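Local coordinates for protein ZmpA Glycopeptidase (Clostridium perfringens, PDB 6XSX) that probably acts as a metal-dependent glycopeptidase that cleaves the peptide chain of glycoproteins, this chain being the M60 peptidase module of a larger multidomain protein, at residues E296-M301 / A353-L358; Q371-R376 / H387-M392. All blocks are in the same frame, centred on the assembly; numbering follows the deposited sequence.

Interaction 1: E296-M301 / A353-L358; sequences EVTNNM and APLWQL
Met301 and Trp356 bring the two backbones together, their CA atoms 6.7 Å apart. Residues 298-301 form a type I beta turn that leads into helix 301-309, and this turn lies against the side of helix 347-361. Met301 does most of the touching. Its flexible, unbranched chain bends at chi2 (-66°) and chi3 (-74°), which folds the thioether against the helix. SD then lies 3.7 Å from Trp356 N, and CE comes 3.8 Å from Trp356 CE3, at the edge of the indole and near its plane. The Met-aromatic contact is therefore an edge one: SD sits 5.2 Å from the centroid of the six-membered ring of Trp356, 79° off the ring normal. Leu355 CB meets the same SD at 4.2 Å. The leucine CD1 lies 4.0 Å from Thr298 CG2, so the threonine offers a methyl to the leucine while its OG1 makes a weak hydrogen bond to Ile294 O. The indole NE1 bonds to Asp436. With no hydrogen bond across it, this buried contact rests on dispersion and shape, and directional polar bonds are made to other parts of the chain.

Interaction 2: Q371-R376 / H387-M392; sequences QEFRSR and HNAWVM
Phe373 meets Trp390 and Ala389 with the far end of its ring. It has the most surface buried by this contact, and its CB is directed at helix 383-398. The backbones stay well apart, with 9.2 Å between the CA atoms of Phe373 and Trp390, a gap that suits a long, flat aromatic side chain. Phe373 CZ reaches 3.7 Å from Trp390 CD1, approaching the indole at its edge and near its plane. The two side chains cross at about a right angle; the Phe373 ring and the five-membered ring of Trp390 have planes 82° apart and centroids separated by 5.8 Å. A chi2 of -11° keeps Trp390 CD1 on the side of CA, which turns the CD1 edge out from its helix toward Phe373 while the benzene ring runs back toward His387.

Helices 365-375 and 383-398 are consecutive in the mainly helical part of the M60 peptidase module, and Phe373 lies near the end of the first. There Ser375 OG hydrogen-bonds to Gln371 O at 3.1 Å, within the last turn. Ala389 completes the apolar surface: its small CB lies 4.2 Å from Phe373 CZ, and a side chain this short suits a position where a ring end comes close to the helix. Trp390 is held from further directions. His387 ND1 lies 3.4 Å above one face of the indole, toward the rim, while NE1 hydrogen-bonds to Thr293 OG1, so the one polar atom of this buried ring is satisfied.

Interactions 1 and 2 lie with their centres 13 Å apart, and Trp390 joins them. While its CD1 meets Phe373 in interaction 2, its benzene end packs on interaction 1: CH2 lies 3.7 Å from Val297 CG1, and CZ2 lies 3.8 Å from Thr298 CG2. Leu355 CD1 also approaches Trp390 CE3, at 4.1 Å, so Val297, the Thr298 methyl and Leu355 all pack against Trp390. Helices 347-361 and 365-375 follow each other in the chain, and Trp366 of the latter touches Thr298 and Met301. Helix 277-286, which comes shortly before 296-301 in the chain, carries an HExxH pattern consistent with a metalloprotease site, with no metal bound to it here.

Interaction 1: E296-M301 / A353-L358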
loop_
_atom_site.group_PDB
_atom_site.type_symbol
_atom_site.label_atom_id
_atom_site.label_comp_id
_atom_site.label_asym_id
_atom_site.label_seq_id
_atom_site.Cartn_x
_atom_site.Cartn_y
_atom_site.Cartn_z
ATOM N N GLU A 296 -9.974 -5.741 4.366
ATOM C CA GLU A 296 -10.019 -4.506 5.139
ATOM C C GLU A 296 -9.011 -4.575 6.286
ATOM O O GLU A 296 -8.511 -3.555 6.760
ATOM C CB GLU A 296 -11.429 -4.251 5.673
ATOM C CG GLU A 296 -12.454 -3.998 4.580
ATOM C CD GLU A 296 -13.160 -5.215 3.994
ATOM O OE1 GLU A 296 -12.862 -6.365 4.420
ATOM O OE2 GLU A 296 -14.014 -5.012 3.102
ATOM N N VAL A 297 -8.722 -5.793 6.748
ATOM C CA VAL A 297 -7.755 -5.929 7.825
ATOM C C VAL A 297 -6.369 -6.035 7.195
ATOM O O VAL A 297 -5.497 -5.220 7.496
ATOM C CB VAL A 297 -8.096 -7.099 8.770
ATOM C CG1 VAL A 297 -6.984 -7.376 9.765
ATOM C CG2 VAL A 297 -9.412 -6.863 9.507
ATOM N N THR A 298 -6.222 -6.988 6.258
ATOM C CA THR A 298 -4.921 -7.446 5.800
ATOM C C THR A 298 -4.222 -6.391 4.943
ATOM O O THR A 298 -3.001 -6.409 4.847
ATOM C CB THR A 298 -4.978 -8.834 5.139
ATOM O OG1 THR A 298 -5.876 -8.826 4.030
ATOM C CG2 THR A 298 -5.357 -9.935 6.102
ATOM N N ASN A 299 -4.977 -5.449 4.357
ATOM C CA ASN A 299 -4.384 -4.507 3.415
ATOM C C ASN A 299 -3.501 -3.481 4.134
ATOM O O ASN A 299 -2.663 -2.826 3.513
ATOM C CB ASN A 299 -5.410 -3.953 2.419
ATOM C CG ASN A 299 -5.824 -4.975 1.373
ATOM O OD1 ASN A 299 -5.185 -6.017 1.224
ATOM N ND2 ASN A 299 -6.883 -4.690 0.627
ATOM N N ASN A 300 -3.672 -3.374 5.454
ATOM C CA ASN A 300 -2.893 -2.476 6.289
ATOM C C ASN A 300 -1.438 -2.933 6.385
ATOM O O ASN A 300 -0.571 -2.181 6.822
ATOM C CB ASN A 300 -3.473 -2.431 7.702
ATOM C CG ASN A 300 -4.868 -1.849 7.725
ATOM O OD1 ASN A 300 -5.074 -0.728 7.281
ATOM N ND2 ASN A 300 -5.827 -2.606 8.234
ATOM N N MET A 301 -1.182 -4.193 6.037
ATOM C CA MET A 301 0.169 -4.713 6.139
ATOM C C MET A 301 1.081 -3.922 5.208
ATOM O O MET A 301 2.280 -3.795 5.483
ATOM C CB MET A 301 0.235 -6.200 5.783
ATOM C CG MET A 301 -0.356 -7.097 6.858
ATOM S SD MET A 301 0.580 -7.093 8.436
ATOM C CE MET A 301 1.994 -8.080 7.959
ATOM N N ALA A 353 -2.885 -6.588 14.103
ATOM C CA ALA A 353 -1.765 -6.640 15.039
ATOM C C ALA A 353 -1.072 -8.008 15.055
ATOM O O ALA A 353 0.151 -8.067 14.924
ATOM C CB ALA A 353 -2.194 -6.213 16.427
ATOM N N PRO A 354 -1.792 -9.143 15.233
ATOM C CA PRO A 354 -1.139 -10.454 15.307
ATOM C C PRO A 354 -0.311 -10.828 14.076
ATOM O O PRO A 354 0.686 -11.547 14.184
ATOM C CB PRO A 354 -2.315 -11.437 15.479
ATOM C CG PRO A 354 -3.528 -10.666 14.984
ATOM C CD PRO A 354 -3.252 -9.239 15.406
ATOM N N LEU A 355 -0.760 -10.350 12.911
ATOM C CA LEU A 355 -0.115 -10.630 11.637
ATOM C C LEU A 355 1.115 -9.739 11.494
ATOM O O LEU A 355 2.159 -10.185 11.024
ATOM C CB LEU A 355 -1.110 -10.386 10.494
ATOM C CG LEU A 355 -2.293 -11.360 10.441
ATOM C CD1 LEU A 355 -3.338 -10.903 9.431
ATOM C CD2 LEU A 355 -1.838 -12.773 10.124
ATOM N N TRP A 356 0.975 -8.474 11.897
ATOM C CA TRP A 356 2.086 -7.537 11.870
ATOM C C TRP A 356 3.233 -8.041 12.753
ATOM O O TRP A 356 4.402 -7.966 12.370
ATOM C CB TRP A 356 1.612 -6.133 12.269
ATOM C CG TRP A 356 2.710 -5.113 12.271
ATOM C CD1 TRP A 356 3.123 -4.348 13.322
ATOM C CD2 TRP A 356 3.566 -4.771 11.165
ATOM N NE1 TRP A 356 4.150 -3.528 12.937
ATOM C CE2 TRP A 356 4.458 -3.779 11.627
ATOM C CE3 TRP A 356 3.666 -5.196 9.832
ATOM C CZ2 TRP A 356 5.432 -3.212 10.803
ATOM C CZ3 TRP A 356 4.635 -4.637 9.019
ATOM C CH2 TRP A 356 5.505 -3.657 9.501
ATOM N N GLN A 357 2.884 -8.560 13.938
ATOM C CA GLN A 357 3.856 -9.100 14.879
ATOM C C GLN A 357 4.660 -10.236 14.249
ATOM O O GLN A 357 5.876 -10.300 14.428
ATOM C CB GLN A 357 3.167 -9.608 16.146
ATOM C CG GLN A 357 2.599 -8.500 17.015
ATOM C CD GLN A 357 2.057 -9.029 18.317
ATOM O OE1 GLN A 357 1.317 -10.008 18.348
ATOM N NE2 GLN A 357 2.425 -8.373 19.410
ATOM N N LEU A 358 3.974 -11.147 13.545
ATOM C CA LEU A 358 4.644 -12.253 12.873
ATOM C C LEU A 358 5.594 -11.723 11.801
ATOM O O LEU A 358 6.635 -12.327 11.567
ATOM C CB LEU A 358 3.617 -13.223 12.275
ATOM C CG LEU A 358 2.709 -13.933 13.285
ATOM C CD1 LEU A 358 1.643 -14.776 12.588
ATOM C CD2 LEU A 358 3.510 -14.785 14.264
#

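Interaction 2: Q371-R376 / H387-M392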
loop_
_atom_site.group_PDB
_atom_site.type_symbol
_atom_site.label_atom_id
_atom_site.label_comp_id
_atom_site.label_asym_id
_atom_site.label_seq_id
_atom_site.Cartn_x
_atom_site.Cartn_y
_atom_site.Cartn_z
ATOM N N GLN A 371 0.929 -15.532 -0.684
ATOM C CA GLN A 371 1.049 -16.600 -1.671
ATOM C C GLN A 371 0.069 -17.736 -1.367
ATOM O O GLN A 371 -0.567 -18.256 -2.283
ATOM C CB GLN A 371 2.486 -17.112 -1.783
ATOM C CG GLN A 371 3.394 -16.231 -2.627
ATOM C CD GLN A 371 4.838 -16.636 -2.468
ATOM O OE1 GLN A 371 5.187 -17.378 -1.550
ATOM N NE2 GLN A 371 5.693 -16.141 -3.352
ATOM N N GLU A 372 -0.072 -18.104 -0.087
ATOM C CA GLU A 372 -0.991 -19.176 0.275
ATOM C C GLU A 372 -2.426 -18.822 -0.102
ATOM O O GLU A 372 -3.152 -19.671 -0.624
ATOM C CB GLU A 372 -0.926 -19.525 1.760
ATOM C CG GLU A 372 0.359 -20.236 2.143
ATOM C CD GLU A 372 0.512 -21.622 1.542
ATOM O OE1 GLU A 372 -0.441 -22.410 1.627
ATOM O OE2 GLU A 372 1.580 -21.899 0.980
ATOM N N PHE A 373 -2.834 -17.580 0.193
ATOM C CA PHE A 373 -4.208 -17.156 -0.038
ATOM C C PHE A 373 -4.482 -16.964 -1.531
ATOM O O PHE A 373 -5.624 -17.077 -1.977
ATOM C CB PHE A 373 -4.558 -15.927 0.811
ATOM C CG PHE A 373 -5.059 -16.297 2.184
ATOM C CD1 PHE A 373 -4.197 -16.330 3.269
ATOM C CD2 PHE A 373 -6.381 -16.673 2.375
ATOM C CE1 PHE A 373 -4.650 -16.709 4.524
ATOM C CE2 PHE A 373 -6.835 -17.053 3.629
ATOM C CZ PHE A 373 -5.969 -17.064 4.701
ATOM N N ARG A 374 -3.425 -16.684 -2.300
ATOM C CA ARG A 374 -3.589 -16.475 -3.728
ATOM C C ARG A 374 -3.820 -17.790 -4.460
ATOM O O ARG A 374 -4.472 -17.793 -5.503
ATOM C CB ARG A 374 -2.382 -15.766 -4.344
ATOM C CG ARG A 374 -2.616 -14.286 -4.587
ATOM C CD ARG A 374 -1.773 -13.726 -5.716
ATOM N NE ARG A 374 -0.337 -13.904 -5.553
ATOM C CZ ARG A 374 0.402 -13.353 -4.597
ATOM N NH1 ARG A 374 1.707 -13.570 -4.561
ATOM N NH2 ARG A 374 -0.163 -12.597 -3.676
ATOM N N SER A 375 -3.266 -18.893 -3.947
ATOM C CA SER A 375 -3.185 -20.083 -4.780
ATOM C C SER A 375 -3.880 -21.299 -4.159
ATOM O O SER A 375 -3.831 -22.389 -4.731
ATOM C CB SER A 375 -1.752 -20.379 -5.154
ATOM O OG SER A 375 -1.005 -20.745 -4.005
ATOM N N ARG A 376 -4.524 -21.117 -3.000
ATOM C CA ARG A 376 -5.117 -22.237 -2.290
ATOM C C ARG A 376 -6.574 -21.946 -1.941
ATOM O O ARG A 376 -6.959 -20.798 -1.726
ATOM C CB ARG A 376 -4.299 -22.628 -1.055
ATOM C CG ARG A 376 -2.905 -23.151 -1.374
ATOM C CD ARG A 376 -2.502 -24.359 -0.549
ATOM N NE ARG A 376 -1.227 -24.914 -0.996
ATOM C CZ ARG A 376 -1.075 -25.883 -1.900
ATOM N NH1 ARG A 376 -2.128 -26.433 -2.482
ATOM N NH2 ARG A 376 0.135 -26.297 -2.220
ATOM N N HIS A 387 -10.881 -15.883 10.118
ATOM C CA HIS A 387 -9.923 -15.739 11.198
ATOM C C HIS A 387 -9.203 -17.063 11.418
ATOM O O HIS A 387 -7.977 -17.088 11.514
ATOM C CB HIS A 387 -10.611 -15.249 12.476
ATOM C CG HIS A 387 -11.003 -13.810 12.432
ATOM N ND1 HIS A 387 -10.263 -12.863 11.753
ATOM C CD2 HIS A 387 -12.031 -13.148 13.005
ATOM C CE1 HIS A 387 -10.820 -11.679 11.907
ATOM N NE2 HIS A 387 -11.911 -11.830 12.655
ATOM N N ASN A 388 -9.980 -18.154 11.466
ATOM C CA ASN A 388 -9.450 -19.480 11.744
ATOM C C ASN A 388 -8.521 -19.909 10.614
ATOM O O ASN A 388 -7.546 -20.623 10.849
ATOM C CB ASN A 388 -10.556 -20.504 12.034
ATOM C CG ASN A 388 -10.952 -20.546 13.498
ATOM O OD1 ASN A 388 -10.518 -21.426 14.237
ATOM N ND2 ASN A 388 -11.763 -19.597 13.935
ATOM N N ALA A 389 -8.820 -19.455 9.393
ATOM C CA ALA A 389 -7.979 -19.773 8.246
ATOM C C ALA A 389 -6.612 -19.095 8.375
ATOM O O ALA A 389 -5.603 -19.680 7.999
ATOM C CB ALA A 389 -8.675 -19.425 6.950
ATOM N N TRP A 390 -6.588 -17.863 8.908
ATOM C CA TRP A 390 -5.333 -17.153 9.127
ATOM C C TRP A 390 -4.438 -17.974 10.050
ATOM O O TRP A 390 -3.229 -18.071 9.833
ATOM C CB TRP A 390 -5.570 -15.786 9.769
ATOM C CG TRP A 390 -6.288 -14.760 8.949
ATOM C CD1 TRP A 390 -6.591 -14.804 7.618
ATOM C CD2 TRP A 390 -6.742 -13.478 9.421
ATOM N NE1 TRP A 390 -7.226 -13.650 7.241
ATOM C CE2 TRP A 390 -7.333 -12.819 8.324
ATOM C CE3 TRP A 390 -6.716 -12.832 10.664
ATOM C CZ2 TRP A 390 -7.887 -11.543 8.433
ATOM C CZ3 TRP A 390 -7.261 -11.571 10.773
ATOM C CH2 TRP A 390 -7.845 -10.940 9.672
ATOM N N VAL A 391 -5.049 -18.540 11.100
ATOM C CA VAL A 391 -4.293 -19.247 12.120
ATOM C C VAL A 391 -3.623 -20.452 11.470
ATOM O O VAL A 391 -2.468 -20.753 11.752
ATOM C CB VAL A 391 -5.189 -19.674 13.294
ATOM C CG1 VAL A 391 -4.433 -20.556 14.281
ATOM C CG2 VAL A 391 -5.791 -18.472 13.995
ATOM N N MET A 392 -4.371 -21.120 10.584
ATOM C CA MET A 392 -3.911 -22.343 9.946
ATOM C C MET A 392 -2.829 -22.026 8.920
ATOM O O MET A 392 -1.794 -22.695 8.903
ATOM C CB MET A 392 -5.072 -23.097 9.290
ATOM C CG MET A 392 -5.971 -23.739 10.326
ATOM S SD MET A 392 -7.339 -24.695 9.632
ATOM C CE MET A 392 -8.334 -23.409 8.878
#